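Sensory box/GGDEF family protein (Caulobacter crescentus, PDB 4YME) probably takes part in cyclic di-GMP turnover, this chain being the GGDEF (diguanylate cyclase) domain of a longer membrane protein that also has PAS and EAL regions. Local coordinates at residues R19-I24 with R137-L142; S33-C38 with V87-G92; D57-E62 with L121-S126; R65-A70 with G104-M109; G128-P133 with A144-A149. One frame throughout, in Å; residues are numbered along the deposited sequence.

Contact 1 of 5, residues R19-I24 with R137-L142; sequences RLAAAI and RTAEAL
Ile24 and Leu20 reach Ala139 through different first torsions. In Ile24, CG1 stands anti to the carbonyl carbon (chi1 -71°), and a nearly extended chi2 carries CD1 forward. In Leu20, CG is anti to the backbone N (chi1 175°), which sets the branch point of the side chain against the methyl of Ala139. The Ile24 CD1 tip comes closest to main chain: it lies 3.4 Å from Ala139 N and 3.5 Å from Thr138 C, at the very start of the second helix. Leu20 CG comes within 3.7 Å of Ala139 CB. Small residues let the backbones approach, and Ala21 CA and Ala139 CA are 5.3 Å apart. In the ferredoxin-like fold of this GGDEF domain, helices 13-30 and 139-156 share one face of the central sheet, where Leu20 and Leu142 both rest on Val36 of strand 33-41. Leu142 CD1 meets Ile24 CD1 at 4.0 Å, extending the apolar seam toward that sheet. Thr138 is the N-cap of helix 139-156, and its OG1 accepts from Ala141 N at 3.1 Å. On the outer side, Glu140 OE2 is hydrogen-bonded to Gln17 NE2, adding a polar link between the two helices.

Contact 2 of 5, residues S33-C38 with V87-G92; sequences SLAVIC and VVQIAG
Val87 opens the pairing with Ile37: its N donates to Ile37 O and its O accepts from Ile37 N, both at 2.9 Å, while the two CB atoms lie side by side on the same face of the sheet. Val88 turns to the reverse face as a non-hydrogen-bonded partner of Val36. Its CG1, anti to the backbone N (chi1 177°), meets Leu34 CD1 at 3.5 Å, the two side chains crossing obliquely. Gln89 pairs with Ala35 through two main-chain bonds; its side chain is extended as far as CD, and OE1 lies 3.9 Å from Ala35 CB. A water donates to Gln89 OE1 at 2.7 Å and to Gln89 O, and it accepts from Ser33 OG at 2.9 Å in one of two modelled serine conformers; NE2 of the amide goes to Val98 O. Ile90 CG1 touches Leu34 CD1 at 4.1 Å. Ala91 closes the register with Ser33, whose N donates to Ala91 O at 2.8 Å, before Gly92 leaves the strand. These are the central strands of the four-stranded antiparallel sheet, with 76-81 and 125-131 outside them; helices 13-30 and 139-156 cover the face of Leu34, Val36 and Val88, and helix 95-109 packs on that of Ile37 and Gln89.

Contact 3 of 5, residues D57-E62 with L121-S126; sequences DALLVE and LAMGSS
Leu59 reaches from helix 53-70 of the GGDEF domain into the bend that joins the small hairpin 114-121 to sheet strand 125-131. Its CG lies anti to the carbonyl carbon (chi1 -65°), and chi2 of 179° puts CD1 anti to CA. The other methyl, CD2, carries most of the contact: it sits 3.8 Å from Leu121 CB, 3.9 Å from Ala122 O and 3.6 Å from the selenium of Met123, a selenomethionine. Leu59 and Leu121 cross at a slant, whereas Leu59 and Met123 slide past each other in opposite directions. The Met123 chain starts with CG anti to its carbonyl carbon, then bends twice; chi2 at -100° lies away from the staggered positions and lets SE fold over the leucine. Since Met123 was modelled in two conformers, this describes one of them. Its CE comes only loosely near Glu62 CG, at 4.5 Å, while the carboxylate is engaged by salt bridges to Arg65 and Arg66 of the same helix. Helix 44-51 and strand 114-116 close round Leu59 through Ala47 and Val114. Met123 SE also lies 3.9 Å from Leu59 O, the carbonyl that accepts a hydrogen bond from Thr63 OG1.

Contact 4 of 5, residues R65-A70 with G104-M109; sequences RRLQSA and GRLIEM
Leu67 and Leu106 meet methyl to methyl, CD2 to CD2 at 3.6 Å, their side chains crossing at about a right angle. This is the buried end of the contact. Next to it, Met109, a selenomethionine described here in one of its two modelled conformers, lays its end on Ala70: SE is 3.5 Å from Ala70 CB and 3.6 Å from Arg66 O. Its CG sits between the backbone N and the carbonyl carbon (chi1 78°), and the chain beyond, bent at chi3, ends against the neighbouring helix. The methyl CE appears tighter still against Ala70 CB, but with two conformers that closeness is doubtful. Helices 53-70 and 95-109 run roughly antiparallel here, their short axes 10.7 Å apart and at 143°, and they cover one face of the sheet in the ferredoxin-like fold; Leu106 rests there on Ile37 and Ile39. At that axis separation the contact is made by side chains reaching across. The Arg66 chain is extended from CG to NE, and NH1 donates to Met109 O at 3.0 Å with a bent N-H...O angle of 139°. Besides its salt bridge to Glu62, the guanidinium also bonds Ala112 O and Pro113 O, so several partners fix its rotation; a positive group beside the C-terminal end of helix 95-109 may be electrostatically favourable. The solvent side is looser. Arg105 NH1 comes no nearer to Ala70 O than 4.5 Å, approaching with its edge, while Arg105 NH2 turns back to a salt bridge with Glu101. Ser69 OG keeps to its own helix, donating to Arg66 O at 2.6 Å.

Contact 5 of 5, residues G128-P133 with A144-A149; sequences GVSLYP and ANADMA
Ser130 lays its hydroxymethyl group against Asn145 and Ala146 of helix 139-156. OG, beside the backbone N and anti to the carbonyl carbon (chi1 -52°), donates to Asn145 OD1 at 2.8 Å, in the plane of the amide and on a lone pair. Asn145 CG is anti to its own backbone N (chi1 -174°), which brings the amide toward the strand. The same OD1 accepts a second bond, from a water 2.8 Å away that also donates to Val129 O at 2.7 Å; the water thus links side chain and strand backbone. Both Ser130 and Asn145 have two modelled conformers, so the direct bond belongs to the pair described. OG also lies close to Ala146 N, but the angle there is too poor for a hydrogen bond. In this GGDEF domain strand 125-131 is an edge strand of the sheet, and helix 139-156 folds back over it, running the other way at 146° with axes 6.1 Å apart. So short a spacing depends on small residues. Gly128, without a side chain, brings its CA to 3.8 Å from Ala149 C; a CB at this position would point toward the helix and collide with Ala149 C and Ala146 O. The Ala149 methyl lies 3.7 Å from Val129 N. Ala146 turns its methyl to Val36 of the adjacent strand 33-41.

How the contacts relate
From the N terminus, helix 13-30 opens contact 1, which closes only at the start of helix 139-156, so contacts 2, 3 and 4 all nest inside its loop. Contact 2 joins the two central strands; its loop crosses those of contacts 3 and 4, since helix 53-70 lies within it. Contact 4 is nested in contact 3, both using helix 53-70. Contact 5, a short closure near the C terminus, follows 2, 3 and 4 in series but crosses contact 1. Spatially, contact 1 lies on one face of the sheet of contact 2, and contact 5 joins helix 139-156 on that face to the sheet's edge strand, while contact 4 lies on the other; contact 3 ties that helical layer to the hairpin beyond.

Contact 1 of 5, residues R19-I24 with R137-L142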
# COMPACT_ATOMS: atom_id res chain seq x y z
N ARG A 19 -3.02 -11.50 -8.39
CA ARG A 19 -4.33 -11.18 -7.83
C ARG A 19 -4.91 -9.89 -8.44
O ARG A 19 -6.11 -9.80 -8.64
CB ARG A 19 -4.28 -11.13 -6.31
CG ARG A 19 -4.19 -12.55 -5.68
CD ARG A 19 -4.33 -12.48 -4.18
NE ARG A 19 -5.69 -12.03 -3.82
CZ ARG A 19 -6.14 -11.88 -2.57
NH1 ARG A 19 -5.33 -12.13 -1.55
NH2 ARG A 19 -7.36 -11.45 -2.34
N LEU A 20 -4.04 -8.94 -8.77
CA LEU A 20 -4.47 -7.69 -9.43
C LEU A 20 -4.97 -7.99 -10.84
O LEU A 20 -6.00 -7.50 -11.27
CB LEU A 20 -3.33 -6.66 -9.39
CG LEU A 20 -3.64 -5.36 -10.14
CD1 LEU A 20 -4.92 -4.71 -9.65
CD2 LEU A 20 -2.44 -4.41 -9.91
N ALA A 21 -4.23 -8.84 -11.56
CA ALA A 21 -4.69 -9.21 -12.92
C ALA A 21 -6.06 -9.89 -12.85
O ALA A 21 -6.94 -9.58 -13.69
CB ALA A 21 -3.69 -10.10 -13.59
N ALA A 22 -6.24 -10.77 -11.87
CA ALA A 22 -7.55 -11.46 -11.73
C ALA A 22 -8.65 -10.47 -11.36
O ALA A 22 -9.80 -10.56 -11.83
CB ALA A 22 -7.46 -12.58 -10.72
N ALA A 23 -8.32 -9.50 -10.52
CA ALA A 23 -9.27 -8.48 -10.06
C ALA A 23 -9.75 -7.65 -11.24
O ALA A 23 -10.92 -7.28 -11.28
CB ALA A 23 -8.63 -7.58 -9.00
N ILE A 24 -8.87 -7.33 -12.18
CA ILE A 24 -9.27 -6.58 -13.36
C ILE A 24 -10.39 -7.35 -14.10
O ILE A 24 -11.39 -6.77 -14.49
CB ILE A 24 -8.04 -6.26 -14.28
CG1 ILE A 24 -7.15 -5.23 -13.61
CG2 ILE A 24 -8.48 -5.82 -15.68
CD1 ILE A 24 -5.74 -5.09 -14.24
N ARG A 137 -5.08 -0.37 -17.78
CA ARG A 137 -6.01 -1.48 -18.00
C ARG A 137 -5.40 -2.83 -17.75
O ARG A 137 -6.08 -3.84 -17.89
CB ARG A 137 -6.58 -1.43 -19.43
CG ARG A 137 -7.20 -0.08 -19.82
CD ARG A 137 -7.97 -0.24 -21.17
NE ARG A 137 -9.26 -0.88 -20.90
CZ ARG A 137 -10.42 -0.24 -20.68
NH1 ARG A 137 -10.50 1.09 -20.76
NH2 ARG A 137 -11.51 -0.95 -20.39
N THR A 138 -4.11 -2.87 -17.37
CA THR A 138 -3.41 -4.05 -16.97
C THR A 138 -2.79 -3.83 -15.59
O THR A 138 -2.63 -2.69 -15.14
CB THR A 138 -2.27 -4.40 -17.92
OG1 THR A 138 -1.24 -3.39 -17.81
CG2 THR A 138 -2.79 -4.45 -19.32
N ALA A 139 -2.46 -4.92 -14.94
CA ALA A 139 -1.83 -4.86 -13.63
C ALA A 139 -0.57 -4.03 -13.64
O ALA A 139 -0.38 -3.15 -12.78
CB ALA A 139 -1.55 -6.25 -13.06
N GLU A 140 0.27 -4.25 -14.65
CA GLU A 140 1.55 -3.57 -14.75
C GLU A 140 1.37 -2.08 -14.99
O GLU A 140 2.12 -1.29 -14.41
CB GLU A 140 2.35 -4.19 -15.89
CG GLU A 140 2.76 -5.62 -15.62
CD GLU A 140 1.61 -6.69 -15.66
OE1 GLU A 140 0.53 -6.57 -16.35
OE2 GLU A 140 1.83 -7.68 -14.91
N ALA A 141 0.39 -1.72 -15.83
CA ALA A 141 0.09 -0.32 -16.11
C ALA A 141 -0.37 0.39 -14.84
O ALA A 141 0.11 1.48 -14.55
CB ALA A 141 -0.91 -0.14 -17.17
N LEU A 142 -1.27 -0.24 -14.09
CA LEU A 142 -1.74 0.35 -12.83
C LEU A 142 -0.61 0.47 -11.80
O LEU A 142 -0.59 1.47 -11.05
CB LEU A 142 -2.84 -0.49 -12.22
CG LEU A 142 -4.15 -0.40 -13.00
CD1 LEU A 142 -5.16 -1.45 -12.57
CD2 LEU A 142 -4.78 0.98 -12.89

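Contact 2 of 5, residues S33-C38 with V87-G92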
# COMPACT_ATOMS: atom_id res chain seq x y z
N SER A 33 -15.59 -1.05 -8.57
CA SER A 33 -14.43 -0.18 -8.73
C SER A 33 -13.16 -0.89 -8.28
O SER A 33 -13.19 -1.73 -7.38
CB SER A 33 -14.61 1.12 -8.01
OG SER A 33 -14.64 0.94 -6.66
N LEU A 34 -12.07 -0.55 -8.94
CA LEU A 34 -10.77 -1.09 -8.63
C LEU A 34 -9.75 0.04 -8.61
O LEU A 34 -9.65 0.80 -9.58
CB LEU A 34 -10.38 -2.11 -9.70
CG LEU A 34 -8.97 -2.68 -9.68
CD1 LEU A 34 -8.75 -3.40 -8.46
CD2 LEU A 34 -8.76 -3.54 -11.00
N ALA A 35 -9.01 0.13 -7.52
CA ALA A 35 -7.95 1.16 -7.32
C ALA A 35 -6.70 0.52 -6.79
O ALA A 35 -6.77 -0.50 -6.04
CB ALA A 35 -8.39 2.21 -6.33
N VAL A 36 -5.56 1.07 -7.17
CA VAL A 36 -4.25 0.62 -6.69
C VAL A 36 -3.62 1.78 -5.97
O VAL A 36 -3.45 2.86 -6.55
CB VAL A 36 -3.38 0.11 -7.82
CG1 VAL A 36 -1.99 -0.25 -7.38
CG2 VAL A 36 -4.15 -1.07 -8.55
N ILE A 37 -3.18 1.53 -4.75
CA ILE A 37 -2.63 2.52 -3.86
C ILE A 37 -1.22 2.13 -3.53
O ILE A 37 -1.01 1.07 -2.92
CB ILE A 37 -3.45 2.67 -2.60
CG1 ILE A 37 -4.89 3.04 -2.94
CG2 ILE A 37 -2.84 3.71 -1.70
CD1 ILE A 37 -5.89 2.95 -1.84
N CYS A 38 -0.26 2.95 -3.90
CA CYS A 38 1.14 2.75 -3.56
C CYS A 38 1.51 3.61 -2.35
O CYS A 38 1.21 4.80 -2.33
CB CYS A 38 1.97 3.08 -4.80
SG CYS A 38 3.74 2.77 -4.71
N VAL A 87 -1.81 -1.40 -1.74
CA VAL A 87 -3.14 -1.87 -1.40
C VAL A 87 -3.98 -1.84 -2.64
O VAL A 87 -3.99 -0.85 -3.39
CB VAL A 87 -3.80 -1.01 -0.30
CG1 VAL A 87 -5.25 -1.36 -0.16
CG2 VAL A 87 -3.02 -1.13 1.01
N VAL A 88 -4.66 -2.95 -2.92
CA VAL A 88 -5.63 -3.02 -3.99
C VAL A 88 -7.01 -3.04 -3.41
O VAL A 88 -7.35 -3.91 -2.62
CB VAL A 88 -5.37 -4.24 -4.91
CG1 VAL A 88 -6.47 -4.34 -5.97
CG2 VAL A 88 -3.99 -4.23 -5.50
N GLN A 89 -7.81 -2.03 -3.80
CA GLN A 89 -9.17 -1.87 -3.30
C GLN A 89 -10.16 -2.29 -4.38
O GLN A 89 -10.15 -1.77 -5.47
CB GLN A 89 -9.41 -0.39 -2.99
CG GLN A 89 -10.80 -0.18 -2.44
CD GLN A 89 -11.19 1.30 -2.45
OE1 GLN A 89 -10.98 2.02 -3.45
NE2 GLN A 89 -11.74 1.74 -1.36
N ILE A 90 -11.02 -3.25 -4.01
CA ILE A 90 -12.21 -3.58 -4.80
C ILE A 90 -13.42 -3.13 -4.00
O ILE A 90 -13.61 -3.55 -2.86
CB ILE A 90 -12.30 -5.08 -5.08
CG1 ILE A 90 -11.16 -5.55 -5.97
CG2 ILE A 90 -13.62 -5.39 -5.79
CD1 ILE A 90 -11.00 -7.07 -6.12
N ALA A 91 -14.25 -2.31 -4.62
CA ALA A 91 -15.35 -1.68 -3.88
C ALA A 91 -16.47 -1.30 -4.84
O ALA A 91 -16.47 -1.72 -5.97
CB ALA A 91 -14.85 -0.46 -3.14
N GLY A 92 -17.43 -0.51 -4.35
CA GLY A 92 -18.60 -0.07 -5.17
C GLY A 92 -18.56 1.39 -5.57
O GLY A 92 -17.49 2.01 -5.64
O HOH W 1 -11.93 0.74 -5.63

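Contact 3 of 5, residues D57-E62 with L121-S126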
# COMPACT_ATOMS: atom_id res chain seq x y z
N ASP A 57 12.90 -2.62 10.22
CA ASP A 57 12.07 -3.84 10.18
C ASP A 57 10.83 -3.75 11.06
O ASP A 57 9.74 -4.18 10.66
CB ASP A 57 12.90 -5.09 10.49
CG ASP A 57 13.87 -5.43 9.40
OD1 ASP A 57 13.92 -4.78 8.33
OD2 ASP A 57 14.67 -6.39 9.66
N ALA A 58 10.97 -3.18 12.24
CA ALA A 58 9.89 -3.00 13.17
C ALA A 58 8.83 -2.10 12.50
O ALA A 58 7.64 -2.35 12.68
CB ALA A 58 10.42 -2.35 14.47
N LEU A 59 9.28 -1.08 11.76
CA LEU A 59 8.35 -0.20 11.03
C LEU A 59 7.55 -1.01 10.04
O LEU A 59 6.34 -0.80 9.89
CB LEU A 59 9.01 0.98 10.29
CG LEU A 59 9.70 2.05 11.13
CD1 LEU A 59 10.30 3.09 10.21
CD2 LEU A 59 8.80 2.69 12.11
N LEU A 60 8.28 -1.87 9.32
CA LEU A 60 7.61 -2.69 8.27
C LEU A 60 6.57 -3.62 8.86
O LEU A 60 5.47 -3.77 8.34
CB LEU A 60 8.61 -3.40 7.38
CG LEU A 60 9.66 -2.49 6.71
CD1 LEU A 60 10.64 -3.30 5.91
CD2 LEU A 60 8.98 -1.46 5.83
N VAL A 61 6.92 -4.28 9.95
CA VAL A 61 6.05 -5.25 10.62
C VAL A 61 4.82 -4.56 11.17
O VAL A 61 3.70 -5.05 11.02
CB VAL A 61 6.85 -5.97 11.74
CG1 VAL A 61 5.94 -6.70 12.67
CG2 VAL A 61 7.82 -6.95 11.04
N GLU A 62 5.01 -3.38 11.75
CA GLU A 62 3.85 -2.69 12.31
C GLU A 62 2.97 -2.13 11.17
O GLU A 62 1.76 -2.15 11.28
CB GLU A 62 4.31 -1.58 13.22
CG GLU A 62 3.19 -0.74 13.80
CD GLU A 62 2.23 -1.44 14.67
OE1 GLU A 62 2.41 -2.61 15.08
OE2 GLU A 62 1.13 -0.90 14.93
N LEU A 121 9.54 5.15 17.27
CA LEU A 121 10.01 5.43 15.95
C LEU A 121 8.92 6.16 15.16
O LEU A 121 7.71 5.81 15.23
CB LEU A 121 10.35 4.15 15.24
CG LEU A 121 11.42 3.27 15.87
CD1 LEU A 121 11.51 2.04 14.99
CD2 LEU A 121 12.70 3.98 15.92
N ALA A 122 9.35 7.24 14.48
CA ALA A 122 8.47 8.05 13.62
C ALA A 122 7.92 7.26 12.46
O ALA A 122 8.62 6.59 11.70
CB ALA A 122 9.20 9.23 13.13
N MSE A 123 6.59 7.28 12.38
CA MSE A 123 5.91 6.66 11.23
C MSE A 123 5.48 7.86 10.33
O MSE A 123 6.20 8.85 10.24
CB MSE A 123 4.80 5.66 11.67
CG MSE A 123 5.25 4.35 12.35
SE MSE A 123 5.33 2.64 11.31
CE MSE A 123 3.48 2.50 10.76
N GLY A 124 4.34 7.79 9.65
CA GLY A 124 3.98 8.77 8.64
C GLY A 124 4.20 8.13 7.29
O GLY A 124 5.20 7.49 7.07
N SER A 125 3.28 8.35 6.38
CA SER A 125 3.36 7.76 5.05
C SER A 125 2.95 8.75 3.97
O SER A 125 2.28 9.78 4.26
CB SER A 125 2.40 6.60 5.01
OG SER A 125 1.04 7.01 5.18
N SER A 126 3.30 8.42 2.74
CA SER A 126 2.86 9.09 1.55
C SER A 126 2.24 8.09 0.63
O SER A 126 2.61 6.91 0.71
CB SER A 126 4.03 9.74 0.86
OG SER A 126 4.60 10.76 1.66

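Contact 4 of 5, residues R65-A70 with G104-M109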
# COMPACT_ATOMS: atom_id res chain seq x y z
N ARG A 65 0.91 -5.00 10.05
CA ARG A 65 -0.15 -5.29 11.02
C ARG A 65 -1.33 -4.34 10.89
O ARG A 65 -2.49 -4.77 10.85
CB ARG A 65 0.41 -5.25 12.45
CG ARG A 65 -0.62 -5.65 13.48
CD ARG A 65 -0.20 -5.29 14.86
NE ARG A 65 -0.27 -3.84 15.11
CZ ARG A 65 -1.40 -3.16 15.33
NH1 ARG A 65 -2.58 -3.75 15.34
NH2 ARG A 65 -1.34 -1.86 15.53
N ARG A 66 -1.04 -3.03 10.75
CA ARG A 66 -2.06 -2.02 10.55
C ARG A 66 -2.82 -2.24 9.25
O ARG A 66 -4.06 -2.22 9.20
CB ARG A 66 -1.46 -0.61 10.65
CG ARG A 66 -0.90 -0.32 12.02
CD ARG A 66 -0.38 1.13 12.16
NE ARG A 66 0.41 1.31 13.36
CZ ARG A 66 1.08 2.41 13.66
NH1 ARG A 66 0.96 3.50 12.91
NH2 ARG A 66 1.81 2.42 14.77
N LEU A 67 -2.09 -2.56 8.19
CA LEU A 67 -2.77 -2.83 6.87
C LEU A 67 -3.65 -4.08 6.96
O LEU A 67 -4.79 -4.03 6.45
CB LEU A 67 -1.75 -2.96 5.74
CG LEU A 67 -0.98 -1.66 5.39
CD1 LEU A 67 0.05 -1.98 4.30
CD2 LEU A 67 -1.94 -0.54 4.99
N GLN A 68 -3.19 -5.15 7.61
CA GLN A 68 -4.01 -6.36 7.79
C GLN A 68 -5.28 -6.02 8.57
O GLN A 68 -6.36 -6.61 8.27
CB GLN A 68 -3.26 -7.49 8.50
CG GLN A 68 -2.14 -8.20 7.68
CD GLN A 68 -1.55 -9.48 8.40
OE1 GLN A 68 -0.98 -9.35 9.45
NE2 GLN A 68 -1.69 -10.70 7.81
N SER A 69 -5.22 -5.09 9.50
CA SER A 69 -6.43 -4.72 10.25
C SER A 69 -7.42 -3.99 9.36
O SER A 69 -8.61 -4.18 9.54
CB SER A 69 -6.10 -3.87 11.50
OG SER A 69 -5.78 -2.51 11.19
N ALA A 70 -6.96 -3.24 8.37
CA ALA A 70 -7.81 -2.33 7.60
C ALA A 70 -8.25 -2.85 6.24
O ALA A 70 -9.17 -2.29 5.61
CB ALA A 70 -7.08 -1.08 7.37
N GLY A 104 -7.40 8.20 2.68
CA GLY A 104 -7.37 9.03 3.88
C GLY A 104 -7.24 8.19 5.13
O GLY A 104 -6.45 8.53 6.02
N ARG A 105 -7.98 7.08 5.19
CA ARG A 105 -7.94 6.22 6.36
C ARG A 105 -6.56 5.57 6.52
O ARG A 105 -6.05 5.45 7.62
CB ARG A 105 -9.03 5.16 6.31
CG ARG A 105 -10.40 5.67 6.73
CD ARG A 105 -11.43 4.52 6.82
NE ARG A 105 -11.82 4.01 5.51
CZ ARG A 105 -11.63 2.77 5.04
NH1 ARG A 105 -10.99 1.83 5.75
NH2 ARG A 105 -12.11 2.49 3.81
N LEU A 106 -5.96 5.19 5.40
CA LEU A 106 -4.62 4.62 5.42
C LEU A 106 -3.60 5.63 5.97
O LEU A 106 -2.76 5.29 6.81
CB LEU A 106 -4.19 4.14 4.02
CG LEU A 106 -4.97 2.91 3.50
CD1 LEU A 106 -4.62 2.65 2.09
CD2 LEU A 106 -4.77 1.69 4.44
N ILE A 107 -3.63 6.85 5.47
CA ILE A 107 -2.69 7.88 5.95
C ILE A 107 -2.87 8.05 7.49
O ILE A 107 -1.91 8.09 8.25
CB ILE A 107 -2.88 9.22 5.19
CG1 ILE A 107 -2.37 9.05 3.75
CG2 ILE A 107 -2.16 10.37 5.90
CD1 ILE A 107 -2.83 10.09 2.85
N GLU A 108 -4.10 8.11 7.94
CA GLU A 108 -4.37 8.29 9.37
C GLU A 108 -3.82 7.13 10.20
O GLU A 108 -3.12 7.34 11.24
CB GLU A 108 -5.87 8.44 9.65
CG GLU A 108 -6.16 8.80 11.13
CD GLU A 108 -5.24 9.90 11.63
OE1 GLU A 108 -5.17 10.96 10.94
OE2 GLU A 108 -4.57 9.72 12.69
N MSE A 109 -4.07 5.93 9.72
CA MSE A 109 -3.65 4.77 10.50
C MSE A 109 -2.14 4.61 10.54
O MSE A 109 -1.61 4.10 11.52
CB MSE A 109 -4.32 3.51 10.01
CG MSE A 109 -3.73 2.91 8.76
SE MSE A 109 -4.64 1.22 8.25
CE MSE A 109 -6.41 1.82 8.96

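Contact 5 of 5, residues G128-P133 with A144-A149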
# COMPACT_ATOMS: atom_id res chain seq x y z
N GLY A 128 0.12 7.27 -3.37
CA GLY A 128 -0.37 7.61 -4.70
C GLY A 128 -1.43 6.64 -5.11
O GLY A 128 -1.32 5.43 -4.78
N VAL A 129 -2.39 7.08 -5.88
CA VAL A 129 -3.55 6.30 -6.25
C VAL A 129 -3.68 6.24 -7.77
O VAL A 129 -3.67 7.29 -8.45
CB VAL A 129 -4.85 6.91 -5.68
CG1 VAL A 129 -6.09 6.05 -6.09
CG2 VAL A 129 -4.76 7.00 -4.18
N SER A 130 -3.91 5.05 -8.29
CA SER A 130 -4.29 4.83 -9.68
C SER A 130 -5.61 4.13 -9.75
O SER A 130 -5.90 3.19 -8.98
CB SER A 130 -3.24 4.01 -10.40
OG SER A 130 -1.98 4.60 -10.21
N LEU A 131 -6.49 4.54 -10.69
CA LEU A 131 -7.82 3.99 -10.83
C LEU A 131 -7.95 3.25 -12.14
O LEU A 131 -7.47 3.70 -13.19
CB LEU A 131 -8.85 5.15 -10.82
CG LEU A 131 -8.82 6.09 -9.61
CD1 LEU A 131 -9.80 7.28 -9.78
CD2 LEU A 131 -9.08 5.30 -8.38
N TYR A 132 -8.56 2.07 -12.10
CA TYR A 132 -8.91 1.33 -13.29
C TYR A 132 -10.23 1.90 -13.89
O TYR A 132 -11.14 2.19 -13.12
CB TYR A 132 -9.13 -0.15 -12.91
CG TYR A 132 -9.60 -1.01 -14.07
CD1 TYR A 132 -8.68 -1.56 -14.98
CD2 TYR A 132 -10.94 -1.30 -14.25
CE1 TYR A 132 -9.10 -2.32 -16.04
CE2 TYR A 132 -11.36 -2.03 -15.34
CZ TYR A 132 -10.44 -2.54 -16.24
OH TYR A 132 -10.86 -3.32 -17.30
N PRO A 133 -10.31 2.08 -15.22
CA PRO A 133 -9.29 1.83 -16.22
C PRO A 133 -8.51 3.07 -16.69
O PRO A 133 -7.60 2.93 -17.49
CB PRO A 133 -10.13 1.31 -17.41
CG PRO A 133 -11.34 2.06 -17.29
CD PRO A 133 -11.64 2.22 -15.84
N ALA A 144 2.66 0.77 -12.30
CA ALA A 144 3.59 1.82 -12.72
C ALA A 144 3.00 3.19 -12.48
O ALA A 144 3.69 4.11 -11.99
CB ALA A 144 3.94 1.68 -14.16
N ASN A 145 1.74 3.36 -12.86
CA ASN A 145 1.03 4.65 -12.72
C ASN A 145 0.87 5.00 -11.26
O ASN A 145 0.95 6.18 -10.88
CB ASN A 145 -0.36 4.59 -13.32
CG ASN A 145 -1.01 5.93 -13.32
OD1 ASN A 145 -1.70 6.30 -12.37
ND2 ASN A 145 -0.75 6.71 -14.35
N ALA A 146 0.66 4.00 -10.40
CA ALA A 146 0.51 4.30 -8.96
C ALA A 146 1.83 4.73 -8.38
O ALA A 146 1.86 5.57 -7.49
CB ALA A 146 -0.07 3.10 -8.19
N ASP A 147 2.92 4.17 -8.87
CA ASP A 147 4.26 4.55 -8.40
C ASP A 147 4.59 5.99 -8.84
O ASP A 147 5.17 6.80 -8.07
CB ASP A 147 5.26 3.54 -8.97
CG ASP A 147 6.63 3.61 -8.32
OD1 ASP A 147 6.69 3.54 -7.05
OD2 ASP A 147 7.63 3.66 -9.08
N MSE A 148 4.22 6.35 -10.07
CA MSE A 148 4.35 7.71 -10.54
C MSE A 148 3.50 8.66 -9.68
O MSE A 148 3.95 9.77 -9.32
CB MSE A 148 3.96 7.79 -12.00
CG MSE A 148 4.14 9.03 -12.61
SE MSE A 148 4.19 8.97 -14.59
CE MSE A 148 2.40 8.37 -14.87
N ALA A 149 2.28 8.23 -9.36
CA ALA A 149 1.41 9.03 -8.51
C ALA A 149 2.02 9.22 -7.12
O ALA A 149 1.90 10.29 -6.54
CB ALA A 149 0.04 8.36 -8.42
O HOH W 2 -2.77 8.31 -10.82